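Local coordinates for protein taurocyamine kinase (Schistosoma mansoni, PDB 4WOD) that reversibly transfers phosphate between ATP and taurocyamine as a duplicated, magnesium-dependent phosphagen kinase, at residues L495-T498 and I499-K502; A430-Y433 and S434-D438; L137-E140 and T141-L145; R126-E129 and G130-F133. The protein carries 4 engineered substitutions. All coordinates share one frame; numbering follows the deposited sequence.

Contact 1. Residues L495-T498 and I499-K502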
loop_
_atom_site.group_PDB
_atom_site.type_symbol
_atom_site.label_atom_id
_atom_site.label_comp_id
_atom_site.label_asym_id
_atom_site.label_seq_id
_atom_site.Cartn_x
_atom_site.Cartn_y
_atom_site.Cartn_z
ATOM N N LEU A 495 2.332 25.036 -3.715
ATOM C CA LEU A 495 1.563 23.902 -4.172
ATOM C C LEU A 495 0.960 23.196 -2.951
ATOM O O LEU A 495 1.522 23.253 -1.856
ATOM C CB LEU A 495 2.437 22.930 -4.959
ATOM C CG LEU A 495 2.976 23.475 -6.274
ATOM C CD1 LEU A 495 3.794 22.388 -6.987
ATOM C CD2 LEU A 495 1.806 23.944 -7.125
ATOM N N PHE A 496 -0.179 22.555 -3.139
ATOM C CA PHE A 496 -0.868 21.857 -2.030
ATOM C C PHE A 496 -0.195 20.528 -1.662
ATOM O O PHE A 496 0.637 20.035 -2.426
ATOM C CB PHE A 496 -2.340 21.647 -2.402
ATOM C CG PHE A 496 -3.127 22.913 -2.451
ATOM C CD1 PHE A 496 -2.588 24.110 -1.973
ATOM C CD2 PHE A 496 -4.416 22.919 -2.979
ATOM C CE1 PHE A 496 -3.336 25.287 -2.007
ATOM C CE2 PHE A 496 -5.152 24.076 -3.022
ATOM C CZ PHE A 496 -4.610 25.267 -2.535
ATOM N N PRO A 497 -0.537 19.936 -0.477
ATOM C CA PRO A 497 0.203 18.742 -0.045
ATOM C C PRO A 497 0.017 17.542 -0.966
ATOM O O PRO A 497 0.662 16.538 -0.761
ATOM C CB PRO A 497 -0.368 18.436 1.356
ATOM C CG PRO A 497 -0.892 19.780 1.851
ATOM C CD PRO A 497 -1.421 20.464 0.585
ATOM N N THR A 498 -0.864 17.657 -1.952
ATOM C CA THR A 498 -1.096 16.577 -2.902
ATOM C C THR A 498 0.117 16.390 -3.822
ATOM O O THR A 498 0.664 15.293 -3.915
ATOM C CB THR A 498 -2.360 16.849 -3.752
ATOM O OG1 THR A 498 -2.344 18.208 -4.194
ATOM C CG2 THR A 498 -3.656 16.580 -2.953
ATOM N N ILE A 499 0.558 17.474 -4.466
ATOM C CA ILE A 499 1.523 17.372 -5.542
ATOM C C ILE A 499 2.832 18.088 -5.256
ATOM O O ILE A 499 3.805 17.907 -5.992
ATOM C CB ILE A 499 0.913 17.915 -6.887
ATOM C CG1 ILE A 499 0.734 19.444 -6.859
ATOM C CG2 ILE A 499 -0.399 17.238 -7.152
ATOM C CD1 ILE A 499 0.338 20.037 -8.227
ATOM N N MET A 500 2.875 18.855 -4.166
ATOM C CA MET A 500 4.025 19.705 -3.885
ATOM C C MET A 500 5.297 18.868 -3.755
ATOM O O MET A 500 5.248 17.666 -3.441
ATOM C CB MET A 500 3.805 20.532 -2.606
ATOM C CG MET A 500 3.761 19.674 -1.369
ATOM S SD MET A 500 3.091 20.579 0.038
ATOM C CE MET A 500 4.218 21.954 0.160
ATOM N N SER A 501 6.429 19.502 -4.011
ATOM C CA SER A 501 7.705 18.791 -4.001
ATOM C C SER A 501 8.194 18.653 -2.572
ATOM O O SER A 501 7.613 19.251 -1.652
ATOM C CB SER A 501 8.747 19.505 -4.849
ATOM O OG SER A 501 9.282 20.650 -4.190
ATOM N N LYS A 502 9.251 17.865 -2.397
ATOM C CA LYS A 502 9.865 17.667 -1.077
ATOM C C LYS A 502 10.478 18.965 -0.565
ATOM O O LYS A 502 10.329 19.310 0.609
ATOM C CB LYS A 502 10.918 16.568 -1.140
ATOM C CG LYS A 502 11.592 16.251 0.199
ATOM C CD LYS A 502 12.448 15.002 0.102
ATOM C CE LYS A 502 13.897 15.321 0.385
ATOM N NZ LYS A 502 14.728 14.081 0.430
#
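An alpha turn in the loop between strand 480-489 and helix 502-517 folds Phe496 onto Ile499 and Met500. It belongs to the C-terminal catalytic region of the second phosphagen kinase repeat. Phe496 O is the acceptor at its centre. Met500 N reaches Phe496 O at 3.1 Å, the i to i+4 bond that defines the turn. The nitrogen lies almost in line with the C=O bond, though the N-H is bent from it (146°). Ile499 N donates to the same Phe496 O at 3.3 Å, from above the carbonyl plane. This carbonyl is thus gripped by two successive amides.

The buried side chains close round the turn. Leu495 CB packs on Met500 CB at 3.6 Å, while Leu495 CD1 approaches Ile499 CG1. Met500 carries CG between its own backbone N and carbonyl carbon (chi1 67°). That torsion lays Met500 CG alongside Phe496 O, at 3.3 Å. The thioether then passes beside the proline, with Met500 SD 3.4 Å from Pro497 CA. Beyond the turn, Met500 also touches Arg505 and Leu508 of helix 502-517.

Outside residues hold the rest. Thr498 OG1 is hydrogen-bonded to Thr427 O, which ties the turn to the N-terminal part of the repeat. The side chain of Thr498 lies about 8 Å from that of Cys631, the predicted active-site residue. Leu495 O accepts a hydrogen bond from His587 NE2. At the far end of the methionine, a bend at chi3 (-58°) brings Met500 CE to 3.6 Å from this same Leu495 O.

Contact 2. Residues A430-Y433 and S434-D438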
loop_
_atom_site.group_PDB
_atom_site.type_symbol
_atom_site.label_atom_id
_atom_site.label_comp_id
_atom_site.label_asym_id
_atom_site.label_seq_id
_atom_site.Cartn_x
_atom_site.Cartn_y
_atom_site.Cartn_z
ATOM N N ALA A 430 -3.935 26.627 -5.453
ATOM C CA ALA A 430 -5.027 27.576 -5.478
ATOM C C ALA A 430 -5.448 27.920 -6.892
ATOM O O ALA A 430 -6.634 28.134 -7.145
ATOM C CB ALA A 430 -4.647 28.858 -4.723
ATOM N N GLU A 431 -4.477 27.979 -7.802
ATOM C CA GLU A 431 -4.740 28.406 -9.178
ATOM C C GLU A 431 -5.684 27.434 -9.900
ATOM O O GLU A 431 -6.322 27.776 -10.901
ATOM C CB GLU A 431 -3.427 28.549 -9.953
ATOM C CG GLU A 431 -3.596 29.189 -11.332
ATOM C CD GLU A 431 -2.302 29.224 -12.120
ATOM O OE1 GLU A 431 -1.288 29.690 -11.563
ATOM O OE2 GLU A 431 -2.292 28.776 -13.290
ATOM N N CYS A 432 -5.769 26.219 -9.380
ATOM C CA CYS A 432 -6.682 25.225 -9.926
ATOM C C CYS A 432 -8.111 25.768 -10.018
ATOM O O CYS A 432 -8.843 25.450 -10.970
ATOM C CB CYS A 432 -6.634 23.949 -9.073
ATOM S SG CYS A 432 -5.166 22.938 -9.366
ATOM N N TYR A 433 -8.493 26.615 -9.057
ATOM C CA TYR A 433 -9.855 27.122 -9.003
ATOM C C TYR A 433 -10.152 28.230 -10.021
ATOM O O TYR A 433 -11.282 28.691 -10.120
ATOM C CB TYR A 433 -10.181 27.627 -7.594
ATOM C CG TYR A 433 -10.270 26.495 -6.592
ATOM C CD1 TYR A 433 -11.446 25.757 -6.448
ATOM C CD2 TYR A 433 -9.176 26.144 -5.812
ATOM C CE1 TYR A 433 -11.545 24.717 -5.519
ATOM C CE2 TYR A 433 -9.253 25.083 -4.895
ATOM C CZ TYR A 433 -10.436 24.383 -4.751
ATOM O OH TYR A 433 -10.509 23.334 -3.831
ATOM N N SER A 434 -9.156 28.667 -10.761
ATOM C CA SER A 434 -9.448 29.524 -11.898
ATOM C C SER A 434 -9.098 28.788 -13.195
ATOM O O SER A 434 -9.879 28.816 -14.137
ATOM C CB SER A 434 -8.706 30.866 -11.789
ATOM O OG SER A 434 -7.309 30.694 -11.927
ATOM N N THR A 435 -7.933 28.138 -13.245
ATOM C CA THR A 435 -7.508 27.414 -14.455
ATOM C C THR A 435 -8.526 26.347 -14.890
ATOM O O THR A 435 -8.784 26.153 -16.100
ATOM C CB THR A 435 -6.141 26.743 -14.246
ATOM O OG1 THR A 435 -5.195 27.718 -13.796
ATOM C CG2 THR A 435 -5.635 26.084 -15.545
ATOM N N PHE A 436 -9.121 25.670 -13.909
ATOM C CA PHE A 436 -10.118 24.629 -14.205
ATOM C C PHE A 436 -11.520 24.989 -13.715
ATOM O O PHE A 436 -12.265 24.111 -13.262
ATOM C CB PHE A 436 -9.695 23.292 -13.589
ATOM C CG PHE A 436 -8.335 22.828 -14.029
ATOM C CD1 PHE A 436 -8.110 22.469 -15.337
ATOM C CD2 PHE A 436 -7.275 22.777 -13.137
ATOM C CE1 PHE A 436 -6.861 22.052 -15.754
ATOM C CE2 PHE A 436 -6.036 22.351 -13.539
ATOM C CZ PHE A 436 -5.820 21.992 -14.851
ATOM N N ILE A 437 -11.863 26.272 -13.796
ATOM C CA ILE A 437 -13.130 26.779 -13.274
ATOM C C ILE A 437 -14.347 26.052 -13.887
ATOM O O ILE A 437 -15.346 25.832 -13.203
ATOM C CB ILE A 437 -13.242 28.319 -13.500
ATOM C CG1 ILE A 437 -14.489 28.892 -12.821
ATOM C CG2 ILE A 437 -13.243 28.673 -14.997
ATOM C CD1 ILE A 437 -14.395 30.424 -12.585
ATOM N N ASP A 438 -14.236 25.650 -15.154
ATOM C CA ASP A 438 -15.345 24.999 -15.854
ATOM C C ASP A 438 -15.660 23.649 -15.243
ATOM O O ASP A 438 -16.777 23.150 -15.362
ATOM C CB ASP A 438 -15.034 24.815 -17.340
ATOM C CG ASP A 438 -15.178 26.100 -18.134
ATOM O OD1 ASP A 438 -15.395 27.166 -17.533
ATOM O OD2 ASP A 438 -15.101 26.040 -19.370
#
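Glu431 meets Ser434 and Thr435 mainly through hydrogen bonds to one carbonyl. Glu431 O accepts four times. Thr435 N donates at 2.9 Å, nearly in line with the carbonyl bond. Ser434 N donates to Glu431 O at 3.0 Å, from well above the carbonyl plane. Both hydroxyls turn back to it: Thr435 OG1 lies 3.1 Å from Glu431 O and Ser434 OG 3.2 Å. Thr435 OG1 sits beside its own backbone N (chi1 -54°), which directs it back to Glu431 O. A further backbone bond runs from Phe436 N to Cys432 O, 3.0 Å long.

Charge enters through Glu431, whose extended chain brings OE2 near Thr435 OG1; OE2 is bonded to Thr404 N.

Apolar and aromatic contacts remain. Cys432 SG makes a sulfur-aromatic contact at the edge of the Phe436 ring, 5.5 Å from the ring centroid. Thr435 CG2 sits over one ring face. Phe436 also meets Tyr398 edge-to-face.

Tyr433 OH is hydrogen-bonded to Thr629 O; its side chain is about 6 Å from that of Cys631, the predicted active-site residue. The arrangement is a short helical turn ending at Thr435; Phe436, the first residue to leave it, also N-caps helix 437-448 of the second N-terminal domain.

Contact 3. Residues L137-E140 and T141-L145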
loop_
_atom_site.group_PDB
_atom_site.type_symbol
_atom_site.label_atom_id
_atom_site.label_comp_id
_atom_site.label_asym_id
_atom_site.label_seq_id
_atom_site.Cartn_x
_atom_site.Cartn_y
_atom_site.Cartn_z
ATOM N N LEU A 137 16.785 -35.523 4.764
ATOM C CA LEU A 137 17.767 -36.207 3.929
ATOM C C LEU A 137 18.926 -36.715 4.775
ATOM O O LEU A 137 19.245 -36.159 5.825
ATOM C CB LEU A 137 18.294 -35.270 2.828
ATOM C CG LEU A 137 17.215 -34.910 1.802
ATOM C CD1 LEU A 137 17.536 -33.592 1.082
ATOM C CD2 LEU A 137 17.078 -36.089 0.820
ATOM N N THR A 138 19.532 -37.800 4.338
ATOM C CA THR A 138 20.842 -38.180 4.877
ATOM C C THR A 138 21.902 -37.647 3.930
ATOM O O THR A 138 21.581 -37.190 2.819
ATOM C CB THR A 138 20.996 -39.687 5.027
ATOM O OG1 THR A 138 20.928 -40.279 3.733
ATOM C CG2 THR A 138 19.873 -40.261 5.898
ATOM N N LYS A 139 23.167 -37.694 4.347
ATOM C CA LYS A 139 24.230 -37.278 3.435
ATOM C C LYS A 139 24.177 -38.133 2.180
ATOM O O LYS A 139 24.300 -37.619 1.058
ATOM C CB LYS A 139 25.607 -37.366 4.097
ATOM C CG LYS A 139 26.748 -36.972 3.176
ATOM C CD LYS A 139 27.991 -36.604 3.975
ATOM C CE LYS A 139 29.217 -36.533 3.094
ATOM N NZ LYS A 139 30.359 -35.963 3.863
ATOM N N GLU A 140 23.945 -39.432 2.369
ATOM C CA GLU A 140 23.871 -40.362 1.244
ATOM C C GLU A 140 22.643 -40.152 0.357
ATOM O O GLU A 140 22.751 -40.167 -0.871
ATOM C CB GLU A 140 23.893 -41.809 1.749
ATOM C CG GLU A 140 25.216 -42.232 2.369
ATOM C CD GLU A 140 25.189 -43.687 2.796
ATOM O OE1 GLU A 140 24.975 -44.545 1.908
ATOM O OE2 GLU A 140 25.359 -43.970 4.004
ATOM N N THR A 141 21.473 -39.940 0.945
ATOM C CA THR A 141 20.292 -39.805 0.089
ATOM C C THR A 141 20.312 -38.494 -0.713
ATOM O O THR A 141 19.860 -38.460 -1.863
ATOM C CB THR A 141 18.965 -39.922 0.876
ATOM O OG1 THR A 141 18.897 -38.921 1.898
ATOM C CG2 THR A 141 18.839 -41.311 1.485
ATOM N N ARG A 142 20.878 -37.431 -0.158
ATOM C CA ARG A 142 20.974 -36.207 -0.935
ATOM C C ARG A 142 21.860 -36.417 -2.173
ATOM O O ARG A 142 21.544 -35.919 -3.264
ATOM C CB ARG A 142 21.505 -35.060 -0.072
ATOM C CG ARG A 142 21.504 -33.709 -0.767
ATOM C CD ARG A 142 22.183 -32.643 0.075
ATOM N NE ARG A 142 21.437 -32.288 1.281
ATOM C CZ ARG A 142 21.687 -32.755 2.502
ATOM N NH1 ARG A 142 22.677 -33.624 2.702
ATOM N NH2 ARG A 142 20.948 -32.344 3.535
ATOM N N ILE A 143 22.949 -37.176 -2.010
ATOM C CA ILE A 143 23.868 -37.449 -3.118
ATOM C C ILE A 143 23.196 -38.400 -4.115
ATOM O O ILE A 143 23.292 -38.201 -5.336
ATOM C CB ILE A 143 25.225 -38.032 -2.605
ATOM C CG1 ILE A 143 25.986 -36.957 -1.815
ATOM C CG2 ILE A 143 26.088 -38.562 -3.757
ATOM C CD1 ILE A 143 27.037 -37.506 -0.887
ATOM N N GLU A 144 22.502 -39.419 -3.610
ATOM C CA GLU A 144 21.726 -40.286 -4.521
ATOM C C GLU A 144 20.718 -39.480 -5.374
ATOM O O GLU A 144 20.558 -39.734 -6.582
ATOM C CB GLU A 144 21.001 -41.386 -3.743
ATOM C CG GLU A 144 21.928 -42.461 -3.238
ATOM C CD GLU A 144 21.199 -43.556 -2.502
ATOM O OE1 GLU A 144 21.102 -44.675 -3.047
ATOM O OE2 GLU A 144 20.699 -43.293 -1.385
ATOM N N LEU A 145 20.064 -38.498 -4.746
ATOM C CA LEU A 145 19.118 -37.617 -5.428
ATOM C C LEU A 145 19.838 -36.770 -6.480
ATOM O O LEU A 145 19.375 -36.646 -7.627
ATOM C CB LEU A 145 18.387 -36.728 -4.402
ATOM C CG LEU A 145 17.384 -35.694 -4.915
ATOM C CD1 LEU A 145 16.304 -36.363 -5.779
ATOM C CD2 LEU A 145 16.772 -34.921 -3.736
HETATM O O HOH W 1 19.768 -33.437 6.565
HETATM O O HOH W 2 24.689 -34.771 0.997
#
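The guanidinium of Arg142 has Leu137 CB over one face, offset toward the rim. Leu137 CB stands 4.0 Å from Arg142 NH2, and the two side chains cross at about a right angle. At the edge of the guanidinium, in its plane, lies a water. This is the start of helix 139-154, in the first C-terminal catalytic region, and the helix opens with a capping box.

The box joins Thr138 and Thr141. Thr138, the N-cap, accepts from the helix: Thr141 N donates to Thr138 OG1 at 2.9 Å. The return bond runs from Thr138 N to Thr141 OG1, 2.8 Å long. Each hydroxyl lies between its own backbone N and carbonyl carbon (chi1 64° in Thr138, 59° in Thr141), and this turns it to the other residue's amide. Leu137 CD2 lies against the box, 3.5 Å from Thr141 OG1.

Ordinary helical bonds follow. Arg142 N donates to Thr138 O, and Glu144 N donates to Glu140 O at 2.9 Å. One residue back from the latter pair, Lys139 and Ile143 lie side by side, pointing the same way. Ile143 CD1 packs at 3.4 Å from Lys139 O.

Arg142 is bent at chi3, and its main charged partner is Asp200, in a salt bridge through NH1. Arg205 is also close. The in-plane water ties the arginine back to the first turn: it donates to Lys139 O at 2.9 Å and accepts from Arg142 NH1 at 2.9 Å.

Contact 4. Residues R126-E129 and G130-F133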
loop_
_atom_site.group_PDB
_atom_site.type_symbol
_atom_site.label_atom_id
_atom_site.label_comp_id
_atom_site.label_asym_id
_atom_site.label_seq_id
_atom_site.Cartn_x
_atom_site.Cartn_y
_atom_site.Cartn_z
ATOM N N ARG A 126 10.806 -28.428 -8.750
ATOM C CA ARG A 126 10.187 -29.735 -8.590
ATOM C C ARG A 126 10.769 -30.481 -7.400
ATOM O O ARG A 126 11.949 -30.333 -7.067
ATOM C CB ARG A 126 10.368 -30.602 -9.842
ATOM C CG ARG A 126 9.678 -30.082 -11.104
ATOM C CD ARG A 126 8.160 -30.174 -10.984
ATOM N NE ARG A 126 7.478 -29.962 -12.265
ATOM C CZ ARG A 126 6.938 -28.805 -12.638
ATOM N NH1 ARG A 126 7.024 -27.742 -11.831
ATOM N NH2 ARG A 126 6.324 -28.705 -13.818
ATOM N N THR A 127 9.913 -31.282 -6.783
ATOM C CA THR A 127 10.289 -32.240 -5.761
ATOM C C THR A 127 10.305 -33.621 -6.383
ATOM O O THR A 127 9.329 -34.016 -7.020
ATOM C CB THR A 127 9.294 -32.249 -4.612
ATOM O OG1 THR A 127 9.238 -30.955 -4.000
ATOM C CG2 THR A 127 9.663 -33.343 -3.587
ATOM N N VAL A 128 11.397 -34.351 -6.211
ATOM C CA VAL A 128 11.451 -35.736 -6.688
ATOM C C VAL A 128 10.847 -36.678 -5.622
ATOM O O VAL A 128 11.258 -36.653 -4.457
ATOM C CB VAL A 128 12.916 -36.161 -7.035
ATOM C CG1 VAL A 128 12.988 -37.640 -7.386
ATOM C CG2 VAL A 128 13.486 -35.296 -8.179
ATOM N N GLU A 129 9.857 -37.483 -6.011
ATOM C CA GLU A 129 9.255 -38.463 -5.089
ATOM C C GLU A 129 10.281 -39.387 -4.451
ATOM O O GLU A 129 11.243 -39.805 -5.103
ATOM C CB GLU A 129 8.227 -39.329 -5.810
ATOM C CG GLU A 129 6.933 -38.626 -6.124
ATOM C CD GLU A 129 5.956 -39.530 -6.842
ATOM O OE1 GLU A 129 6.407 -40.509 -7.491
ATOM O OE2 GLU A 129 4.735 -39.268 -6.737
ATOM N N GLY A 130 10.053 -39.717 -3.187
ATOM C CA GLY A 130 10.850 -40.698 -2.489
ATOM C C GLY A 130 11.991 -40.096 -1.692
ATOM O O GLY A 130 12.742 -40.827 -1.059
ATOM N N PHE A 131 12.147 -38.770 -1.730
ATOM C CA PHE A 131 13.277 -38.134 -1.047
ATOM C C PHE A 131 12.777 -37.006 -0.171
ATOM O O PHE A 131 11.842 -36.327 -0.541
ATOM C CB PHE A 131 14.305 -37.556 -2.033
ATOM C CG PHE A 131 15.000 -38.586 -2.869
ATOM C CD1 PHE A 131 16.224 -39.116 -2.469
ATOM C CD2 PHE A 131 14.429 -39.023 -4.057
ATOM C CE1 PHE A 131 16.880 -40.053 -3.241
ATOM C CE2 PHE A 131 15.079 -39.976 -4.843
ATOM C CZ PHE A 131 16.301 -40.491 -4.431
ATOM N N GLY A 132 13.419 -36.806 0.976
ATOM C CA GLY A 132 13.035 -35.734 1.872
ATOM C C GLY A 132 13.618 -34.401 1.445
ATOM O O GLY A 132 14.190 -34.279 0.355
ATOM N N PHE A 133 13.409 -33.394 2.290
ATOM C CA PHE A 133 14.026 -32.092 2.132
ATOM C C PHE A 133 15.180 -32.000 3.127
ATOM O O PHE A 133 15.461 -32.973 3.822
ATOM C CB PHE A 133 13.006 -30.964 2.362
ATOM C CG PHE A 133 11.933 -30.875 1.294
ATOM C CD1 PHE A 133 12.246 -31.098 -0.045
ATOM C CD2 PHE A 133 10.614 -30.582 1.635
ATOM C CE1 PHE A 133 11.254 -31.006 -1.029
ATOM C CE2 PHE A 133 9.616 -30.497 0.673
ATOM C CZ PHE A 133 9.922 -30.702 -0.665
#
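Glu129 and Phe131 meet round a type II beta turn that runs from Val128 to Phe131. Glu129 takes part chiefly with its backbone and CB, the latter close to Gly130 N. Its carbonyl approaches the Phe131 ring obliquely, with Glu129 O 3.4 Å from Phe131 CD2. Gly130 holds the third turn position with a positive phi of 94°. A CB here would be jammed against Glu129 O, so the backbone calls for glycine. Val128 O and Phe131 N stay 3.6 Å apart and are not hydrogen-bonded.

Phe131 is the second main residue. It lies side by side with Val128, both pointing the same way. Val128 CG1 touches Phe131 CD2 at 3.9 Å. The pair packs on Leu145 and Lys148 of helix 139-154.

Thr127 is the third. Its hydroxyl comes to the edge of the Phe133 ring, near the ring plane. Thr127 OG1 is 3.4 Å from Phe133 CZ, and Thr127 CG2 is 3.8 Å from Phe133 CE1. Thr127 OG1 is hydrogen-bonded to Ile265 O. Phe133 also makes edge-to-face contacts with His224 and Phe267.

The side chain of Phe133 is about 8 Å from that of Cys268, the predicted active-site residue. This is the turn that leads from strand 117-126 of the antiparallel catalytic sheet toward helix 139-154.

The contacts fall into two pairs, one in each repeat of the duplicated kinase. Contacts 3 and 4 have centres about 11 Å apart and touch: Leu145 CD1 packs on Val128 CB at 3.6 Å. Contacts 1 and 2 have centres about 16 Å apart and meet where Phe496 CZ lies 3.3 Å from Ala430 N. Between the pairs the centres of contacts 1 and 4 are about 55 Å apart. Both lie between the first strand of a catalytic sheet and the helix after it, though at different points along that connection. Bound arginine lies in the first repeat, about 10 Å from the side chain of Phe133; contact 3 is away from the annotated sites.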